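Local coordinates for UPF0131 protein ykqA (Bacillus subtilis, PDB 2QIK) that probably acts as a gamma-glutamylcyclotransferase, an acyltransferase that releases gamma-linked glutamyl groups by cyclising them, at residues L5-T10 / Y57-E62; R12-N17 / D114-Q119; Q81-E86 / A94-M99. One frame throughout, in Å; residues are numbered along the deposited sequence.

Interactions 1 and 3 are both antiparallel strand pairings of one beta barrel, joined where strand 3-7 bonds to strand 90-98 as well as to strand 55-63 and so closes the sheet. Interaction 1 is wholly buried, while interaction 3 lies nearer the surface, with apolar residues toward the interior and Thr82 exposed. Interaction 2 is of another kind: a loop meets the start of helix 115-122 through charged side chains, an amide and four waters. It touches interaction 1 through the salt bridge from Arg12 to Glu59 and shares a water with it. Interactions 2 and 3 do not touch, their centres being about 17 Å apart.

Interaction 1: residues L5-T10 / Y57-E62; sequences LFVYGT and YGEVYE
Leu5 to Val7 run antiparallel to Glu59 to Tyr61, the two strand axes 148° apart, with Leu5-Tyr61 and Val7-Glu59 as hydrogen-bonded pairs and Phe6-Val60 as the non-hydrogen-bonded pair between them. Each hydrogen-bonded pair is doubly linked: Leu5 O takes the Tyr61 N-H at 2.8 Å and Val7 N gives to Glu59 O at 2.9 Å, each with its return bond.

On the face that carries Leu5, Val7, Glu59 and Tyr61, the valine and the tyrosine cross at about a right angle. In one of the two conformers of Val7, CG2 lies 3.7 Å from Tyr61 CE1 and also near Glu59 CB. Tyr61 OH donates over 2.8 Å to Glu59 OE2, two residues earlier in the same strand and in the plane of the ring, which ties the far end of the ring to the carboxylate. Glu59 OE2 also accepts from Lys13 N, and OE1 forms a salt bridge with Arg12, so both oxygens of this buried acid have partners.

The pairing belongs to the beta barrel of the AIG2-like gamma-glutamylcyclotransferase fold, in which strand 55-63 lies between strands 3-7 and 25-34, and strand 3-7 meets strand 90-98 at its other edge. Just after strand 3-7 the chain turns into Tyr8, Gly9 and Thr10, which probably contribute to the substrate site.

On the other face, Phe6 has CG anti to its backbone N (chi1 175°), and the ring reaches Gly58 obliquely, CZ within 3.6 Å of Gly58 N. Val60 CG2 meets the edge of the same ring at CD2, 4.3 Å away. Where the direct pairing ends, a water donates to Tyr8 O at 2.6 Å and to Tyr57 O at 2.7 Å, bridging the two backbones. The Tyr8 side chain leads away from this strand, and its OH bonds to Tyr97 O.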
loop_
_atom_site.group_PDB
_atom_site.type_symbol
_atom_site.label_atom_id
_atom_site.label_comp_id
_atom_site.label_asym_id
_atom_site.label_seq_id
_atom_site.Cartn_x
_atom_site.Cartn_y
_atom_site.Cartn_z
ATOM N N LEU A 5 -2.455 13.357 12.696
ATOM C CA LEU A 5 -3.048 13.982 11.521
ATOM C C LEU A 5 -3.136 12.966 10.374
ATOM O O LEU A 5 -2.114 12.360 10.032
ATOM C CB LEU A 5 -2.184 15.159 11.080
ATOM C CG LEU A 5 -2.605 15.806 9.748
ATOM C CD1 LEU A 5 -3.887 16.525 9.854
ATOM C CD2 LEU A 5 -1.511 16.748 9.278
ATOM N N PHE A 6 -4.342 12.758 9.885
ATOM C CA PHE A 6 -4.575 11.875 8.734
ATOM C C PHE A 6 -4.685 12.723 7.488
ATOM O O PHE A 6 -5.496 13.642 7.414
ATOM C CB PHE A 6 -5.888 11.084 8.962
ATOM C CG PHE A 6 -6.309 10.216 7.808
ATOM C CD1 PHE A 6 -7.219 10.657 6.894
ATOM C CD2 PHE A 6 -5.799 8.953 7.646
ATOM C CE1 PHE A 6 -7.668 9.836 5.846
ATOM C CE2 PHE A 6 -6.224 8.157 6.611
ATOM C CZ PHE A 6 -7.155 8.584 5.764
ATOM N N VAL A 7 -3.827 12.412 6.500
ATOM C CA VAL A 7 -3.817 13.133 5.249
ATOM C C VAL A 7 -4.128 12.179 4.097
ATOM O O VAL A 7 -3.698 11.047 4.065
ATOM C CB VAL A 7 -2.488 13.893 4.905
ATOM C CG1 VAL A 7 -2.335 15.076 5.915
ATOM C CG2 VAL A 7 -1.276 12.912 4.907
ATOM N N TYR A 8 -4.875 12.715 3.139
ATOM C CA TYR A 8 -5.434 11.908 2.048
ATOM C C TYR A 8 -5.231 12.512 0.654
ATOM O O TYR A 8 -5.533 11.871 -0.339
ATOM C CB TYR A 8 -6.956 11.682 2.269
ATOM C CG TYR A 8 -7.734 12.967 2.390
ATOM C CD1 TYR A 8 -8.123 13.650 1.249
ATOM C CD2 TYR A 8 -8.052 13.497 3.589
ATOM C CE1 TYR A 8 -8.781 14.841 1.313
ATOM C CE2 TYR A 8 -8.713 14.697 3.677
ATOM C CZ TYR A 8 -9.088 15.373 2.542
ATOM O OH TYR A 8 -9.799 16.571 2.582
ATOM N N GLY A 9 -4.733 13.743 0.607
ATOM C CA GLY A 9 -4.670 14.446 -0.641
ATOM C C GLY A 9 -3.301 15.040 -0.913
ATOM O O GLY A 9 -2.295 14.341 -0.963
ATOM N N THR A 10 -3.293 16.357 -1.099
ATOM C CA THR A 10 -2.088 17.082 -1.435
ATOM C C THR A 10 -1.021 17.119 -0.383
ATOM O O THR A 10 0.112 17.531 -0.668
ATOM C CB THR A 10 -2.371 18.550 -1.845
ATOM O OG1 THR A 10 -2.713 19.326 -0.705
ATOM C CG2 THR A 10 -3.478 18.635 -2.893
ATOM N N TYR A 57 -8.356 6.297 1.937
ATOM C CA TYR A 57 -7.013 5.858 2.257
ATOM C C TYR A 57 -6.075 7.069 2.426
ATOM O O TYR A 57 -6.273 8.102 1.793
ATOM C CB TYR A 57 -6.482 4.880 1.215
ATOM C CG TYR A 57 -7.222 3.587 1.310
ATOM C CD1 TYR A 57 -8.413 3.338 0.612
ATOM C CD2 TYR A 57 -6.827 2.646 2.247
ATOM C CE1 TYR A 57 -9.166 2.211 0.818
ATOM C CE2 TYR A 57 -7.555 1.491 2.442
ATOM C CZ TYR A 57 -8.738 1.269 1.741
ATOM O OH TYR A 57 -9.492 0.137 2.059
ATOM N N GLY A 58 -5.113 6.952 3.311
ATOM C CA GLY A 58 -4.205 8.014 3.533
ATOM C C GLY A 58 -3.077 7.597 4.462
ATOM O O GLY A 58 -2.737 6.425 4.569
ATOM N N GLU A 59 -2.473 8.598 5.118
ATOM C CA GLU A 59 -1.271 8.423 5.912
ATOM C C GLU A 59 -1.445 9.191 7.213
ATOM O O GLU A 59 -2.172 10.196 7.233
ATOM C CB GLU A 59 -0.071 9.047 5.160
ATOM C CG GLU A 59 0.175 8.433 3.790
ATOM C CD GLU A 59 1.016 9.253 2.854
ATOM O OE1 GLU A 59 0.901 9.066 1.603
ATOM O OE2 GLU A 59 1.756 10.125 3.233
ATOM N N VAL A 60 -0.816 8.692 8.297
ATOM C CA VAL A 60 -0.891 9.358 9.600
ATOM C C VAL A 60 0.458 9.930 9.959
ATOM O O VAL A 60 1.459 9.220 9.926
ATOM C CB VAL A 60 -1.358 8.416 10.678
ATOM C CG1 VAL A 60 -1.392 9.079 12.054
ATOM C CG2 VAL A 60 -2.726 7.784 10.357
ATOM N N TYR A 61 0.470 11.209 10.319
ATOM C CA TYR A 61 1.650 11.926 10.776
ATOM C C TYR A 61 1.433 12.472 12.173
ATOM O O TYR A 61 0.312 12.682 12.624
ATOM C CB TYR A 61 1.931 13.110 9.815
ATOM C CG TYR A 61 2.446 12.671 8.492
ATOM C CD1 TYR A 61 1.567 12.275 7.500
ATOM C CD2 TYR A 61 3.789 12.607 8.192
ATOM C CE1 TYR A 61 1.974 11.795 6.310
ATOM C CE2 TYR A 61 4.233 12.126 6.995
ATOM C CZ TYR A 61 3.277 11.700 6.024
ATOM O OH TYR A 61 3.758 11.177 4.823
ATOM N N GLU A 62 2.561 12.711 12.860
ATOM C CA GLU A 62 2.514 13.401 14.129
ATOM C C GLU A 62 2.894 14.877 13.895
ATOM O O GLU A 62 4.020 15.180 13.560
ATOM C CB GLU A 62 3.523 12.777 15.049
ATOM C CG GLU A 62 3.633 13.494 16.307
ATOM C CD GLU A 62 2.893 12.976 17.383
ATOM O OE1 GLU A 62 1.616 12.868 17.168
ATOM O OE2 GLU A 62 3.649 12.782 18.448
HETATM O O HOH W 1 -5.715 9.248 -0.570
#

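Interaction 2: residues R12-N17 / D114-Q119; sequences RKHEKN and DWKEHQ
The Arg12 guanidinium has the aliphatic chain of Lys116 over one face, with CG 3.6 Å above its centre, and Asp114 at its edge. There Arg12 NH1 makes a salt bridge to Asp114 OD2 at 2.9 Å, meeting the carboxylate from above its plane. Glu117 N reaches the same oxygen from the opposite face, so the N-cap of the helix is also the partner of the arginine. The Trp115 ring carries Gln119 CD on one face, offset toward the rim, and a water in plane at the edge links NE1 to Glu15 OE1.

Glu15 and Gln119 meet tip to tip: NE2 of Gln119 donates to the syn lone pair of Glu15 OE2 over 2.6 Å. Lys116, extended beyond CG, runs on to give its ammonium to Lys13 O at 2.7 Å, within the type II turn from Arg12 to Glu15. Arg12 NH2 and Lys116 NZ are 4.5 Å apart, and one water accepts from both; their repulsion is probably eased by Glu59, which pairs with Arg12, and by Asp228, which pairs with Lys116.

The loop following strand 3-7 thus rests on the first turns of helix 115-122, beside strand 55-63 and strand 212-221, whose Phe216 touches Lys116.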
loop_
_atom_site.group_PDB
_atom_site.type_symbol
_atom_site.label_atom_id
_atom_site.label_comp_id
_atom_site.label_asym_id
_atom_site.label_seq_id
_atom_site.Cartn_x
_atom_site.Cartn_y
_atom_site.Cartn_z
ATOM N N ARG A 12 -0.194 14.217 1.253
ATOM C CA ARG A 12 0.440 12.921 1.288
ATOM C C ARG A 12 1.899 13.015 0.781
ATOM O O ARG A 12 2.276 13.955 0.059
ATOM C CB ARG A 12 -0.315 11.851 0.461
ATOM C CG ARG A 12 -1.639 11.460 1.115
ATOM C CD ARG A 12 -2.359 10.370 0.308
ATOM N NE ARG A 12 -1.597 9.138 0.335
ATOM C CZ ARG A 12 -1.986 8.042 -0.225
ATOM N NH1 ARG A 12 -3.161 7.921 -0.809
ATOM N NH2 ARG A 12 -1.212 6.975 -0.247
ATOM N N LYS A 13 2.683 12.026 1.134
ATOM C CA LYS A 13 4.096 12.023 0.754
ATOM C C LYS A 13 4.196 12.157 -0.739
ATOM O O LYS A 13 3.443 11.539 -1.479
ATOM C CB LYS A 13 4.755 10.724 1.272
ATOM C CG LYS A 13 6.245 10.742 1.276
ATOM C CD LYS A 13 6.768 9.330 1.732
ATOM C CE LYS A 13 8.215 9.426 2.060
ATOM N NZ LYS A 13 8.749 8.078 2.499
ATOM N N HIS A 14 5.161 12.920 -1.214
ATOM C CA HIS A 14 5.413 13.106 -2.609
ATOM C C HIS A 14 4.293 13.799 -3.365
ATOM O O HIS A 14 4.266 13.786 -4.633
ATOM C CB HIS A 14 5.756 11.802 -3.360
ATOM C CG HIS A 14 6.835 11.042 -2.691
ATOM N ND1 HIS A 14 6.801 9.742 -2.293
ATOM C CD2 HIS A 14 8.047 11.514 -2.308
ATOM C CE1 HIS A 14 7.937 9.441 -1.678
ATOM N NE2 HIS A 14 8.722 10.490 -1.712
ATOM N N GLU A 15 3.460 14.541 -2.660
ATOM C CA GLU A 15 2.446 15.370 -3.322
ATOM C C GLU A 15 2.826 16.842 -3.078
ATOM O O GLU A 15 3.687 17.181 -2.261
ATOM C CB GLU A 15 1.081 15.105 -2.676
ATOM C CG GLU A 15 0.610 13.664 -2.838
ATOM C CD GLU A 15 0.129 13.263 -4.200
ATOM O OE1 GLU A 15 0.259 14.000 -5.198
ATOM O OE2 GLU A 15 -0.456 12.159 -4.266
ATOM N N LYS A 16 2.181 17.722 -3.870
ATOM C CA LYS A 16 2.659 19.093 -3.999
ATOM C C LYS A 16 2.677 19.889 -2.715
ATOM O O LYS A 16 3.449 20.834 -2.570
ATOM C CB LYS A 16 1.891 19.819 -5.060
ATOM C CG LYS A 16 0.453 20.011 -4.768
ATOM C CD LYS A 16 -0.237 20.712 -5.903
ATOM C CE LYS A 16 -1.736 20.882 -5.622
ATOM N NZ LYS A 16 -2.456 21.570 -6.719
ATOM N N ASN A 17 1.830 19.577 -1.755
ATOM C CA ASN A 17 1.829 20.319 -0.466
ATOM C C ASN A 17 2.483 19.611 0.692
ATOM O O ASN A 17 2.394 20.070 1.833
ATOM C CB ASN A 17 0.418 20.842 -0.124
ATOM C CG ASN A 17 -0.090 21.851 -1.162
ATOM O OD1 ASN A 17 0.666 22.703 -1.605
ATOM N ND2 ASN A 17 -1.341 21.766 -1.484
ATOM N N ASP A 114 -8.684 6.423 -2.830
ATOM C CA ASP A 114 -7.241 6.576 -2.712
ATOM C C ASP A 114 -6.754 7.525 -3.773
ATOM O O ASP A 114 -6.785 7.244 -4.973
ATOM C CB ASP A 114 -6.575 5.185 -2.797
ATOM C CG ASP A 114 -5.104 5.226 -2.480
ATOM O OD1 ASP A 114 -4.634 4.198 -1.906
ATOM O OD2 ASP A 114 -4.415 6.204 -2.822
ATOM N N TRP A 115 -6.300 8.712 -3.314
ATOM C CA TRP A 115 -5.891 9.742 -4.235
ATOM C C TRP A 115 -4.701 9.352 -5.095
ATOM O O TRP A 115 -4.642 9.702 -6.262
ATOM C CB TRP A 115 -5.574 11.019 -3.407
ATOM C CG TRP A 115 -5.086 12.186 -4.159
ATOM C CD1 TRP A 115 -3.877 12.856 -3.959
ATOM C CD2 TRP A 115 -5.814 12.962 -5.010
ATOM N NE1 TRP A 115 -3.786 13.919 -4.755
ATOM C CE2 TRP A 115 -4.954 14.042 -5.428
ATOM C CE3 TRP A 115 -7.047 12.849 -5.601
ATOM C CZ2 TRP A 115 -5.310 15.022 -6.341
ATOM C CZ3 TRP A 115 -7.421 13.940 -6.527
ATOM C CH2 TRP A 115 -6.570 14.933 -6.867
ATOM N N LYS A 116 -3.725 8.684 -4.500
ATOM C CA LYS A 116 -2.581 8.236 -5.297
ATOM C C LYS A 116 -2.963 7.193 -6.316
ATOM O O LYS A 116 -2.410 7.206 -7.429
ATOM C CB LYS A 116 -1.483 7.735 -4.357
ATOM C CG LYS A 116 -0.732 8.699 -3.584
ATOM C CD LYS A 116 0.529 8.220 -2.979
ATOM C CE LYS A 116 1.226 9.369 -2.431
ATOM N NZ LYS A 116 2.435 9.032 -1.771
ATOM N N GLU A 117 -3.845 6.290 -5.960
ATOM C CA GLU A 117 -4.318 5.309 -6.928
ATOM C C GLU A 117 -5.058 6.036 -8.037
ATOM O O GLU A 117 -4.829 5.751 -9.219
ATOM C CB GLU A 117 -5.216 4.313 -6.204
ATOM C CG GLU A 117 -5.701 3.128 -7.061
ATOM C CD GLU A 117 -6.904 3.327 -7.887
ATOM O OE1 GLU A 117 -7.190 2.402 -8.701
ATOM O OE2 GLU A 117 -7.588 4.349 -7.683
ATOM N N HIS A 118 -5.826 7.061 -7.706
ATOM C CA HIS A 118 -6.559 7.815 -8.692
ATOM C C HIS A 118 -5.572 8.504 -9.616
ATOM O O HIS A 118 -5.798 8.604 -10.834
ATOM C CB HIS A 118 -7.487 8.809 -8.002
ATOM C CG HIS A 118 -8.021 9.881 -8.927
ATOM N ND1 HIS A 118 -7.630 11.206 -8.919
ATOM C CD2 HIS A 118 -8.991 9.785 -9.839
ATOM C CE1 HIS A 118 -8.311 11.865 -9.846
ATOM N NE2 HIS A 118 -9.140 11.022 -10.424
ATOM N N GLN A 119 -4.513 9.102 -9.084
ATOM C CA GLN A 119 -3.514 9.807 -9.931
ATOM C C GLN A 119 -2.849 8.840 -10.896
ATOM O O GLN A 119 -2.646 9.135 -12.035
ATOM C CB GLN A 119 -2.481 10.474 -9.053
ATOM C CG GLN A 119 -3.051 11.697 -8.249
ATOM C CD GLN A 119 -2.033 12.268 -7.311
ATOM O OE1 GLN A 119 -1.783 13.506 -7.358
ATOM N NE2 GLN A 119 -1.411 11.455 -6.555
HETATM O O HOH W 1 -5.715 9.248 -0.570
HETATM O O HOH W 2 -2.685 4.428 -0.060
HETATM O O HOH W 3 1.776 7.463 0.017
HETATM O O HOH W 4 -1.798 16.313 -5.156
#

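Interaction 3: residues Q81-E86 / A94-M99; sequences QTVFVE and ALIYFM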
loop_
_atom_site.group_PDB
_atom_site.type_symbol
_atom_site.label_atom_id
_atom_site.label_comp_id
_atom_site.label_asym_id
_atom_site.label_seq_id
_atom_site.Cartn_x
_atom_site.Cartn_y
_atom_site.Cartn_z
ATOM N N GLN A 81 -11.886 18.100 11.729
ATOM C CA GLN A 81 -12.503 17.350 12.783
ATOM C C GLN A 81 -11.566 16.184 13.099
ATOM O O GLN A 81 -10.502 16.053 12.472
ATOM C CB GLN A 81 -13.889 16.821 12.378
ATOM C CG GLN A 81 -13.860 15.801 11.213
ATOM C CD GLN A 81 -15.201 15.123 11.137
ATOM O OE1 GLN A 81 -16.147 15.669 10.605
ATOM N NE2 GLN A 81 -15.293 13.926 11.755
ATOM N N THR A 82 -11.902 15.332 14.030
ATOM C CA THR A 82 -11.177 14.079 14.200
ATOM C C THR A 82 -11.989 12.919 13.655
ATOM O O THR A 82 -13.241 12.986 13.563
ATOM C CB THR A 82 -10.754 13.782 15.615
ATOM O OG1 THR A 82 -11.906 13.781 16.499
ATOM C CG2 THR A 82 -9.865 14.853 16.166
ATOM N N VAL A 83 -11.298 11.845 13.289
ATOM C CA VAL A 83 -11.868 10.599 12.881
ATOM C C VAL A 83 -11.098 9.436 13.515
ATOM O O VAL A 83 -9.922 9.594 13.891
ATOM C CB VAL A 83 -11.873 10.420 11.360
ATOM C CG1 VAL A 83 -12.911 11.334 10.655
ATOM C CG2 VAL A 83 -10.533 10.661 10.755
ATOM N N PHE A 84 -11.731 8.303 13.598
ATOM C CA PHE A 84 -11.066 7.048 13.898
ATOM C C PHE A 84 -10.448 6.484 12.648
ATOM O O PHE A 84 -11.127 6.324 11.644
ATOM C CB PHE A 84 -12.035 6.012 14.455
ATOM C CG PHE A 84 -12.500 6.248 15.850
ATOM C CD1 PHE A 84 -11.724 5.958 16.878
ATOM C CD2 PHE A 84 -13.766 6.695 16.085
ATOM C CE1 PHE A 84 -12.195 6.172 18.199
ATOM C CE2 PHE A 84 -14.196 6.948 17.384
ATOM C CZ PHE A 84 -13.439 6.718 18.413
ATOM N N VAL A 85 -9.152 6.263 12.715
ATOM C CA VAL A 85 -8.339 5.781 11.599
ATOM C C VAL A 85 -7.879 4.326 11.859
ATOM O O VAL A 85 -7.271 4.045 12.899
ATOM C CB VAL A 85 -7.129 6.682 11.405
ATOM C CG1 VAL A 85 -6.236 6.151 10.278
ATOM C CG2 VAL A 85 -7.531 8.062 11.104
ATOM N N GLU A 86 -8.140 3.441 10.904
ATOM C CA GLU A 86 -7.707 2.067 10.984
ATOM C C GLU A 86 -6.295 1.963 10.380
ATOM O O GLU A 86 -6.022 2.490 9.303
ATOM C CB GLU A 86 -8.658 1.175 10.168
ATOM C CG GLU A 86 -10.105 1.070 10.688
ATOM C CD GLU A 86 -11.148 0.449 9.768
ATOM O OE1 GLU A 86 -10.767 -0.345 8.964
ATOM O OE2 GLU A 86 -12.442 0.651 9.975
ATOM N N ALA A 94 -7.345 10.765 14.822
ATOM C CA ALA A 94 -6.544 11.766 14.112
ATOM C C ALA A 94 -7.385 12.882 13.576
ATOM O O ALA A 94 -8.531 12.704 13.235
ATOM C CB ALA A 94 -5.760 11.074 12.986
ATOM N N LEU A 95 -6.751 14.054 13.412
ATOM C CA LEU A 95 -7.352 15.171 12.741
ATOM C C LEU A 95 -7.441 14.893 11.252
ATOM O O LEU A 95 -6.621 14.205 10.659
ATOM C CB LEU A 95 -6.431 16.370 12.891
ATOM C CG LEU A 95 -6.415 16.981 14.265
ATOM C CD1 LEU A 95 -5.252 17.989 14.406
ATOM C CD2 LEU A 95 -7.772 17.703 14.553
ATOM N N ILE A 96 -8.421 15.529 10.630
ATOM C CA ILE A 96 -8.591 15.452 9.157
ATOM C C ILE A 96 -9.184 16.779 8.712
ATOM O O ILE A 96 -10.059 17.315 9.395
ATOM C CB ILE A 96 -9.453 14.268 8.739
ATOM C CG1 ILE A 96 -9.448 14.068 7.225
ATOM C CG2 ILE A 96 -10.855 14.372 9.291
ATOM C CD1 ILE A 96 -10.190 12.767 6.786
ATOM N N TYR A 97 -8.722 17.303 7.567
ATOM C CA TYR A 97 -9.239 18.514 6.967
ATOM C C TYR A 97 -10.236 18.160 5.899
ATOM O O TYR A 97 -10.045 17.233 5.142
ATOM C CB TYR A 97 -8.082 19.354 6.371
ATOM C CG TYR A 97 -7.234 20.053 7.418
ATOM C CD1 TYR A 97 -7.450 21.373 7.742
ATOM C CD2 TYR A 97 -6.242 19.382 8.099
ATOM C CE1 TYR A 97 -6.674 22.023 8.724
ATOM C CE2 TYR A 97 -5.468 20.012 9.088
ATOM C CZ TYR A 97 -5.731 21.326 9.414
ATOM O OH TYR A 97 -4.907 21.876 10.350
ATOM N N PHE A 98 -11.252 18.998 5.758
ATOM C CA PHE A 98 -12.301 18.775 4.719
ATOM C C PHE A 98 -12.853 20.085 4.255
ATOM O O PHE A 98 -12.898 21.038 5.009
ATOM C CB PHE A 98 -13.443 17.846 5.284
ATOM C CG PHE A 98 -14.187 18.455 6.450
ATOM C CD1 PHE A 98 -15.386 19.167 6.241
ATOM C CD2 PHE A 98 -13.778 18.222 7.773
ATOM C CE1 PHE A 98 -16.120 19.674 7.310
ATOM C CE2 PHE A 98 -14.490 18.764 8.828
ATOM C CZ PHE A 98 -15.657 19.480 8.603
HETATM N N MSE A 99 -13.261 20.140 2.997
HETATM C CA MSE A 99 -14.014 21.319 2.522
HETATM C C MSE A 99 -15.448 20.850 2.284
HETATM O O MSE A 99 -15.635 19.912 1.452
HETATM C CB MSE A 99 -13.443 21.845 1.195
HETATM C CG MSE A 99 -12.782 20.950 0.120
HETATM SE SE MSE A 99 -12.726 21.309 -1.948
HETATM C CE MSE A 99 -10.847 21.024 -2.586
#
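Gln81 and Ile96 lie side by side and point the same way, with Gln81 CG 3.8 Å from Ile96 CG2. Gln81 also crosses Phe98 at about a right angle, its amide plane 78° from the ring; Phe98 CE2 is the atom that meets it, 3.9 Å from Gln81 CG. With CG set between its own backbone N and carbonyl carbon (chi1 64°), Gln81 has its methylene chain beside both residues, while its amide NE2 donates to Thr82 O at 2.9 Å, the donor standing above the plane of that carbonyl. This bond helps hold the amide beside its own strand.

Val83 continues the apolar row, crossing Ile96 obliquely with CG1 3.9 Å from Ile96 CG2. Farther along, Val85 CG2 packs on Ala94 CB. Ile96 also touches Phe6 of the neighbouring strand 3-7 and Tyr8 just after it, near the probable substrate site.

The two segments are the arms of a beta hairpin made by strands 79-87 and 90-98, part of the beta barrel of the AIG2-like fold. The short segments diverge strongly from antiparallel, at 121°. Gln81-Ile96 and Val83-Ala94 are the hydrogen-bonded pairs, the Ile96 N to Gln81 O bond measuring 2.8 Å and that from Val83 N to Ala94 O 2.9 Å.

Between them, Thr82 and Leu95 form the non-hydrogen-bonded pair. Their CA atoms come within 4.2 Å, yet their side chains diverge, and contact is limited to methyl tips: Thr82 CG2 and Leu95 CD2 meet at 3.9 Å. Thr82 is exposed, whereas Leu95 also packs on Ile68 of helix 65-74. The backbone of Leu95 turns its hydrogen bonds to the other side, to Leu4 and Phe6 of strand 3-7, in the parallel pairing that closes the barrel.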